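Local coordinates for cytochrome c-552/4 domain-containing protein (Ignicoccus hospitalis KIN4/I, PDB 4QO5) that probably carries electrons as a membrane-associated cytochrome c holding eight heme c groups, at residues N307-L312 and H323-T328; L319-P324 and G376-A381. One frame throughout, in Å; residues are numbered along the deposited sequence.

Both contacts hang on one short piece of chain around strand 323-324, which pairs antiparallel with strand 314-315 in a small two-stranded sheet. Contact 1 joins the 3-10 turn and loop just before that hairpin (307-312) to its outgoing arm (323-328); contact 2 joins the loop leading into strand 323-324 (319-324) to a much later loop, 376-381, which precedes helix 393-407. They share H323 and P324, and their centres lie about 14 Å apart. Contact 1 is buried beside hemes in the interior, whereas contact 2 is farther out and partly buried. The hairpin thus runs from a heme pocket at contact 1 to the outer loop 376-381, with L319 of contact 2 still touching a heme c.

Contact 1 (N307-L312 and H323-T328); sequences NVDTRL and HPMPRT. With HEC (heme c), chain G.
The backbones of L312 and M325 come closest where the loop 307-312 leaves its 3-10 turn (308-311), their CA atoms 6.5 Å apart, and no hydrogen bond links the two segments directly. At the start of the turn N307 O accepts both T310 N and, at 3.0 Å and almost straight in line with the carbonyl, T310 OG1; R311 N and L312 N continue the pattern to V308 O and D309 O. M325 does most of the touching from the other side. Its CG is anti to the backbone N (chi1 -165°) and its chain bends at chi2, which lays the thioether against L312: M325 SD lies 3.9 Å from L312 CB, and M325 CB rests 3.5 Å from L312 O. That carbonyl accepts a hydrogen bond from R399 NH2 of helix 393-407. A flexible, unbranched methionine suits this place, since its end can reach past L312 and cross the D309 side chain at about a right angle, with M325 CE 4.0 Å from D309 OD2.

Heme c lies against the 307-312 side of the contact. V308 CG2 packs 3.6 Å from the propionate carbon CBA of the heme, and L312 CD1 meets the same carbon at 3.7 Å; these branched aliphatic side chains supply apolar contacts to a methylene that D309 OD2 also approaches. L312 also touches a second heme c and lies near H288, an axial iron ligand, so one leucine borders two cofactors. D309 is the polar exception: its OD1 is hydrogen-bonded to S125, while D309 OD2 lies 3.1 Å from heme O1A. Two carboxylates this close would repel if both were charged, so the approach would probably favour protonation of one of them or shift the ionisation of both.

Contact 2 (L319-P324 and G376-A381); sequences LIYAHP and GKFLYA
F378 and Y380 reach across to Y321 and P324, making an aromatic pair and a CH-pi contact that join one arm of a two-stranded antiparallel hairpin (strand 323-324, paired with 314-315, and the loop leading into it) to the loop before helix 393-407. No hydrogen bond crosses, so the join depends on side-chain packing. Segment 376-381 starts from G376, whose positive phi (85°) would press a CB against the preceding carbonyl oxygen; glycine fits this turn.

The chain then runs extended, so that alternate side chains face the partner segment. F378 comes first. Its CE1 sits over one face of the Y321 ring, near the rim, 3.4 Å from Y321 CE2, and the planes are inclined at 48°, an oblique pairing. On the opposite face of the Y321 ring lies CG1 of I320. A tyrosine suits this spot because its ring packs between F378 and I320 and against N431, T434 and L435 of helix 413-447, while its OH is hydrogen-bonded to the carbonyl of L369. The backbone of Y321 is held as well: H323 ND1 donates to Y321 O at 2.8 Å, in the carbonyl plane. The same oxygen accepts L319 N, a bond spanning the turn that contains the cis peptide before I320.

L379, next along, turns to E337 of strand 336-337, and its backbone bonds to S368. Y380 faces the partner segment again. The rigid pyrrolidine of P324 suits this partner, its CD hydrogens being slightly polarised by the ring nitrogen. P324 CD meets the Y380 ring obliquely and off-centre, 4.2 Å from the centroid, and nearest of all to Y380 CZ, at 3.8 Å.

Contact 1 (N307-L312 and H323-T328)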
loop_
_atom_site.group_PDB
_atom_site.type_symbol
_atom_site.label_atom_id
_atom_site.label_comp_id
_atom_site.label_asym_id
_atom_site.label_seq_id
_atom_site.Cartn_x
_atom_site.Cartn_y
_atom_site.Cartn_z
ATOM N N ASN A 307 -18.109 11.335 -18.952
ATOM C CA ASN A 307 -16.994 11.298 -19.889
ATOM C C ASN A 307 -15.867 12.023 -19.204
ATOM O O ASN A 307 -15.782 13.254 -19.288
ATOM C CB ASN A 307 -17.359 12.030 -21.172
ATOM C CG ASN A 307 -16.243 11.973 -22.209
ATOM O OD1 ASN A 307 -15.121 11.559 -21.911
ATOM N ND2 ASN A 307 -16.543 12.398 -23.415
ATOM N N VAL A 308 -15.002 11.271 -18.526
ATOM C CA VAL A 308 -13.968 11.906 -17.706
ATOM C C VAL A 308 -12.975 12.741 -18.516
ATOM O O VAL A 308 -12.369 13.664 -17.973
ATOM C CB VAL A 308 -13.211 10.898 -16.831
ATOM C CG1 VAL A 308 -14.188 10.185 -15.913
ATOM C CG2 VAL A 308 -12.483 9.902 -17.693
ATOM N N ASP A 309 -12.810 12.417 -19.799
ATOM C CA ASP A 309 -11.906 13.160 -20.682
ATOM C C ASP A 309 -12.191 14.665 -20.679
ATOM O O ASP A 309 -11.274 15.484 -20.823
ATOM C CB ASP A 309 -12.042 12.685 -22.143
ATOM C CG ASP A 309 -11.934 11.175 -22.297
ATOM O OD1 ASP A 309 -12.334 10.673 -23.372
ATOM O OD2 ASP A 309 -11.464 10.497 -21.356
ATOM N N THR A 310 -13.466 15.025 -20.541
ATOM C CA THR A 310 -13.893 16.409 -20.709
ATOM C C THR A 310 -13.307 17.365 -19.673
ATOM O O THR A 310 -13.367 18.578 -19.845
ATOM C CB THR A 310 -15.426 16.560 -20.707
ATOM O OG1 THR A 310 -15.943 16.224 -19.415
ATOM C CG2 THR A 310 -16.040 15.658 -21.748
ATOM N N ARG A 311 -12.752 16.814 -18.603
ATOM C CA ARG A 311 -12.165 17.627 -17.547
ATOM C C ARG A 311 -10.648 17.762 -17.638
ATOM O O ARG A 311 -10.057 18.601 -16.957
ATOM C CB ARG A 311 -12.560 17.076 -16.185
ATOM C CG ARG A 311 -14.043 17.141 -15.967
ATOM C CD ARG A 311 -14.342 17.395 -14.544
ATOM N NE ARG A 311 -15.766 17.464 -14.293
ATOM C CZ ARG A 311 -16.278 17.432 -13.078
ATOM N NH1 ARG A 311 -15.460 17.341 -12.032
ATOM N NH2 ARG A 311 -17.592 17.473 -12.902
ATOM N N LEU A 312 -10.031 16.965 -18.508
ATOM C CA LEU A 312 -8.576 16.900 -18.598
ATOM C C LEU A 312 -8.029 17.763 -19.730
ATOM O O LEU A 312 -8.546 17.715 -20.855
ATOM C CB LEU A 312 -8.142 15.446 -18.803
ATOM C CG LEU A 312 -8.754 14.423 -17.849
ATOM C CD1 LEU A 312 -8.447 12.992 -18.324
ATOM C CD2 LEU A 312 -8.257 14.635 -16.418
ATOM N N HIS A 323 0.977 14.818 -23.278
ATOM C CA HIS A 323 0.520 15.525 -24.479
ATOM C C HIS A 323 -0.871 16.112 -24.268
ATOM O O HIS A 323 -1.602 15.663 -23.412
ATOM C CB HIS A 323 0.488 14.548 -25.645
ATOM C CG HIS A 323 -0.274 13.295 -25.354
ATOM N ND1 HIS A 323 0.268 12.249 -24.639
ATOM C CD2 HIS A 323 -1.537 12.918 -25.673
ATOM C CE1 HIS A 323 -0.626 11.280 -24.534
ATOM N NE2 HIS A 323 -1.730 11.660 -25.151
ATOM N N PRO A 324 -1.254 17.118 -25.083
ATOM C CA PRO A 324 -2.610 17.646 -24.889
ATOM C C PRO A 324 -3.651 16.539 -25.057
ATOM O O PRO A 324 -3.432 15.594 -25.819
ATOM C CB PRO A 324 -2.743 18.698 -26.009
ATOM C CG PRO A 324 -1.331 19.115 -26.297
ATOM C CD PRO A 324 -0.488 17.875 -26.083
ATOM N N MET A 325 -4.758 16.633 -24.330
ATOM C CA MET A 325 -5.759 15.563 -24.344
ATOM C C MET A 325 -6.320 15.318 -25.757
ATOM O O MET A 325 -6.605 16.258 -26.484
ATOM C CB MET A 325 -6.893 15.933 -23.383
ATOM C CG MET A 325 -7.806 14.795 -23.014
ATOM S SD MET A 325 -6.891 13.577 -22.038
ATOM C CE MET A 325 -7.968 12.155 -22.229
ATOM N N PRO A 326 -6.471 14.050 -26.162
ATOM C CA PRO A 326 -7.163 13.811 -27.443
ATOM C C PRO A 326 -8.593 14.352 -27.466
ATOM O O PRO A 326 -9.262 14.333 -26.422
ATOM C CB PRO A 326 -7.187 12.280 -27.539
ATOM C CG PRO A 326 -5.986 11.839 -26.745
ATOM C CD PRO A 326 -5.876 12.821 -25.603
ATOM N N ARG A 327 -9.054 14.801 -28.641
ATOM C CA ARG A 327 -10.398 15.346 -28.785
ATOM C C ARG A 327 -11.487 14.296 -28.656
ATOM O O ARG A 327 -12.568 14.585 -28.146
ATOM C CB ARG A 327 -10.557 16.056 -30.136
ATOM C CG ARG A 327 -9.740 17.314 -30.242
ATOM C CD ARG A 327 -9.952 17.996 -31.587
ATOM N NE ARG A 327 -9.212 19.256 -31.625
ATOM C CZ ARG A 327 -9.712 20.410 -32.053
ATOM N NH1 ARG A 327 -10.963 20.477 -32.494
ATOM N NH2 ARG A 327 -8.956 21.495 -32.043
ATOM N N THR A 328 -11.222 13.085 -29.142
ATOM C CA THR A 328 -12.216 12.015 -29.041
ATOM C C THR A 328 -11.683 10.813 -28.269
ATOM O O THR A 328 -10.482 10.697 -28.026
ATOM C CB THR A 328 -12.699 11.505 -30.422
ATOM O OG1 THR A 328 -11.803 10.502 -30.919
ATOM C CG2 THR A 328 -12.802 12.656 -31.427
HETATM FE FE HEC G . -10.444 5.104 -14.697
HETATM C CHA HEC G . -8.985 6.237 -17.625
HETATM C CHB HEC G . -10.580 8.329 -13.495
HETATM C CHC HEC G . -12.433 4.034 -12.124
HETATM C CHD HEC G . -9.949 1.896 -15.640
HETATM N NA HEC G . -9.932 6.945 -15.429
HETATM C C1A HEC G . -9.286 7.160 -16.640
HETATM C C2A HEC G . -9.004 8.581 -16.729
HETATM C C3A HEC G . -9.446 9.167 -15.599
HETATM C C4A HEC G . -10.026 8.150 -14.748
HETATM C CMA HEC G . -9.355 10.662 -15.215
HETATM C CAA HEC G . -8.286 9.243 -17.927
HETATM C CBA HEC G . -9.233 9.479 -19.102
HETATM C CGA HEC G . -9.258 8.283 -20.019
HETATM O O1A HEC G . -10.385 7.792 -20.300
HETATM O O2A HEC G . -8.170 7.810 -20.459
HETATM N NB HEC G . -11.298 5.991 -13.122
HETATM C C1B HEC G . -11.290 7.349 -12.823
HETATM C C2B HEC G . -12.190 7.571 -11.701
HETATM C C3B HEC G . -12.730 6.378 -11.375
HETATM C C4B HEC G . -12.151 5.380 -12.227
HETATM C CMB HEC G . -12.498 8.969 -11.118
HETATM C CAB HEC G . -13.812 5.929 -10.365
HETATM C CBB HEC G . -14.890 6.959 -9.944
HETATM N NC HEC G . -11.034 3.319 -13.977
HETATM C C1C HEC G . -11.893 3.082 -12.937
HETATM C C2C HEC G . -11.927 1.641 -12.678
HETATM C C3C HEC G . -11.525 1.110 -13.849
HETATM C C4C HEC G . -10.779 2.119 -14.566
HETATM C CMC HEC G . -13.087 1.145 -11.779
HETATM C CAC HEC G . -11.457 -0.346 -14.392
HETATM C CBC HEC G . -12.555 -1.359 -13.966
HETATM N ND HEC G . -9.573 4.217 -16.378
HETATM C C1D HEC G . -9.511 2.827 -16.542
HETATM C C2D HEC G . -8.899 2.521 -17.812
HETATM C C3D HEC G . -8.602 3.875 -18.442
HETATM C C4D HEC G . -9.067 4.865 -17.492
HETATM C CMD HEC G . -8.614 1.122 -18.399
HETATM C CAD HEC G . -7.972 4.125 -19.826
HETATM C CBD HEC G . -9.082 4.334 -20.850
HETATM C CGD HEC G . -8.440 4.684 -22.173
HETATM O O1D HEC G . -7.909 5.822 -22.302
HETATM O O2D HEC G . -8.475 3.832 -23.102
#

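Contact 2 (L319-P324 and G376-A381)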
loop_
_atom_site.group_PDB
_atom_site.type_symbol
_atom_site.label_atom_id
_atom_site.label_comp_id
_atom_site.label_asym_id
_atom_site.label_seq_id
_atom_site.Cartn_x
_atom_site.Cartn_y
_atom_site.Cartn_z
ATOM N N LEU A 319 2.615 8.743 -23.866
ATOM C CA LEU A 319 2.542 7.850 -25.017
ATOM C C LEU A 319 3.380 8.336 -26.201
ATOM O O LEU A 319 2.827 8.611 -27.270
ATOM C CB LEU A 319 1.081 7.678 -25.439
ATOM C CG LEU A 319 0.191 7.031 -24.370
ATOM C CD1 LEU A 319 -1.296 7.198 -24.703
ATOM C CD2 LEU A 319 0.558 5.548 -24.177
ATOM N N ILE A 320 4.700 8.455 -26.031
ATOM C CA ILE A 320 5.409 8.128 -24.785
ATOM C C ILE A 320 5.603 9.385 -23.922
ATOM O O ILE A 320 6.005 9.293 -22.759
ATOM C CB ILE A 320 6.785 7.521 -25.088
ATOM C CG1 ILE A 320 7.649 8.554 -25.819
ATOM C CG2 ILE A 320 6.628 6.216 -25.887
ATOM C CD1 ILE A 320 9.066 8.108 -26.097
ATOM N N TYR A 321 5.296 10.548 -24.498
ATOM C CA TYR A 321 5.343 11.826 -23.776
ATOM C C TYR A 321 3.949 12.253 -23.314
ATOM O O TYR A 321 2.950 11.837 -23.896
ATOM C CB TYR A 321 5.924 12.912 -24.681
ATOM C CG TYR A 321 7.266 12.530 -25.267
ATOM C CD1 TYR A 321 8.416 12.547 -24.480
ATOM C CD2 TYR A 321 7.379 12.121 -26.585
ATOM C CE1 TYR A 321 9.640 12.188 -25.008
ATOM C CE2 TYR A 321 8.600 11.757 -27.119
ATOM C CZ TYR A 321 9.730 11.789 -26.318
ATOM O OH TYR A 321 10.956 11.426 -26.841
ATOM N N ALA A 322 3.890 13.093 -22.283
ATOM C CA ALA A 322 2.639 13.725 -21.883
ATOM C C ALA A 322 2.268 14.711 -22.996
ATOM O O ALA A 322 3.143 15.356 -23.587
ATOM C CB ALA A 322 2.796 14.451 -20.549
ATOM N N HIS A 323 0.977 14.818 -23.278
ATOM C CA HIS A 323 0.520 15.525 -24.479
ATOM C C HIS A 323 -0.871 16.112 -24.268
ATOM O O HIS A 323 -1.602 15.663 -23.412
ATOM C CB HIS A 323 0.488 14.548 -25.645
ATOM C CG HIS A 323 -0.274 13.295 -25.354
ATOM N ND1 HIS A 323 0.268 12.249 -24.639
ATOM C CD2 HIS A 323 -1.537 12.918 -25.673
ATOM C CE1 HIS A 323 -0.626 11.280 -24.534
ATOM N NE2 HIS A 323 -1.730 11.660 -25.151
ATOM N N PRO A 324 -1.254 17.118 -25.083
ATOM C CA PRO A 324 -2.610 17.646 -24.889
ATOM C C PRO A 324 -3.651 16.539 -25.057
ATOM O O PRO A 324 -3.432 15.594 -25.819
ATOM C CB PRO A 324 -2.743 18.698 -26.009
ATOM C CG PRO A 324 -1.331 19.115 -26.297
ATOM C CD PRO A 324 -0.488 17.875 -26.083
ATOM N N GLY A 376 11.921 22.930 -31.867
ATOM C CA GLY A 376 11.821 22.559 -30.469
ATOM C C GLY A 376 10.451 22.000 -30.125
ATOM O O GLY A 376 10.159 21.731 -28.960
ATOM N N LYS A 377 9.612 21.812 -31.140
ATOM C CA LYS A 377 8.244 21.346 -30.919
ATOM C C LYS A 377 8.036 19.882 -31.299
ATOM O O LYS A 377 8.647 19.381 -32.241
ATOM C CB LYS A 377 7.253 22.198 -31.715
ATOM C CG LYS A 377 7.019 23.596 -31.162
ATOM C CD LYS A 377 5.934 24.298 -31.972
ATOM C CE LYS A 377 5.795 25.764 -31.600
ATOM N NZ LYS A 377 4.834 26.459 -32.508
ATOM N N PHE A 378 7.156 19.209 -30.569
ATOM C CA PHE A 378 6.701 17.887 -30.991
ATOM C C PHE A 378 5.671 18.027 -32.107
ATOM O O PHE A 378 5.102 19.096 -32.305
ATOM C CB PHE A 378 6.073 17.127 -29.830
ATOM C CG PHE A 378 7.058 16.694 -28.784
ATOM C CD1 PHE A 378 7.689 15.463 -28.879
ATOM C CD2 PHE A 378 7.353 17.516 -27.703
ATOM C CE1 PHE A 378 8.599 15.059 -27.907
ATOM C CE2 PHE A 378 8.260 17.115 -26.733
ATOM C CZ PHE A 378 8.881 15.883 -26.838
ATOM N N LEU A 379 5.444 16.943 -32.835
ATOM C CA LEU A 379 4.340 16.869 -33.789
ATOM C C LEU A 379 3.171 16.158 -33.110
ATOM O O LEU A 379 3.377 15.211 -32.335
ATOM C CB LEU A 379 4.769 16.119 -35.049
ATOM C CG LEU A 379 5.967 16.747 -35.773
ATOM C CD1 LEU A 379 6.511 15.821 -36.845
ATOM C CD2 LEU A 379 5.584 18.091 -36.369
ATOM N N TYR A 380 1.951 16.622 -33.377
ATOM C CA TYR A 380 0.768 16.043 -32.747
ATOM C C TYR A 380 -0.021 15.257 -33.783
ATOM O O TYR A 380 0.023 15.563 -34.974
ATOM C CB TYR A 380 -0.136 17.124 -32.153
ATOM C CG TYR A 380 0.457 17.935 -31.021
ATOM C CD1 TYR A 380 1.415 17.399 -30.174
ATOM C CD2 TYR A 380 0.034 19.242 -30.794
ATOM C CE1 TYR A 380 1.954 18.156 -29.126
ATOM C CE2 TYR A 380 0.556 20.000 -29.761
ATOM C CZ TYR A 380 1.516 19.455 -28.931
ATOM O OH TYR A 380 2.027 20.222 -27.901
ATOM N N ALA A 381 -0.758 14.260 -33.313
ATOM C CA ALA A 381 -1.492 13.348 -34.184
ATOM C C ALA A 381 -2.651 14.031 -34.883
ATOM O O ALA A 381 -3.164 15.045 -34.412
ATOM C CB ALA A 381 -2.011 12.150 -33.371
#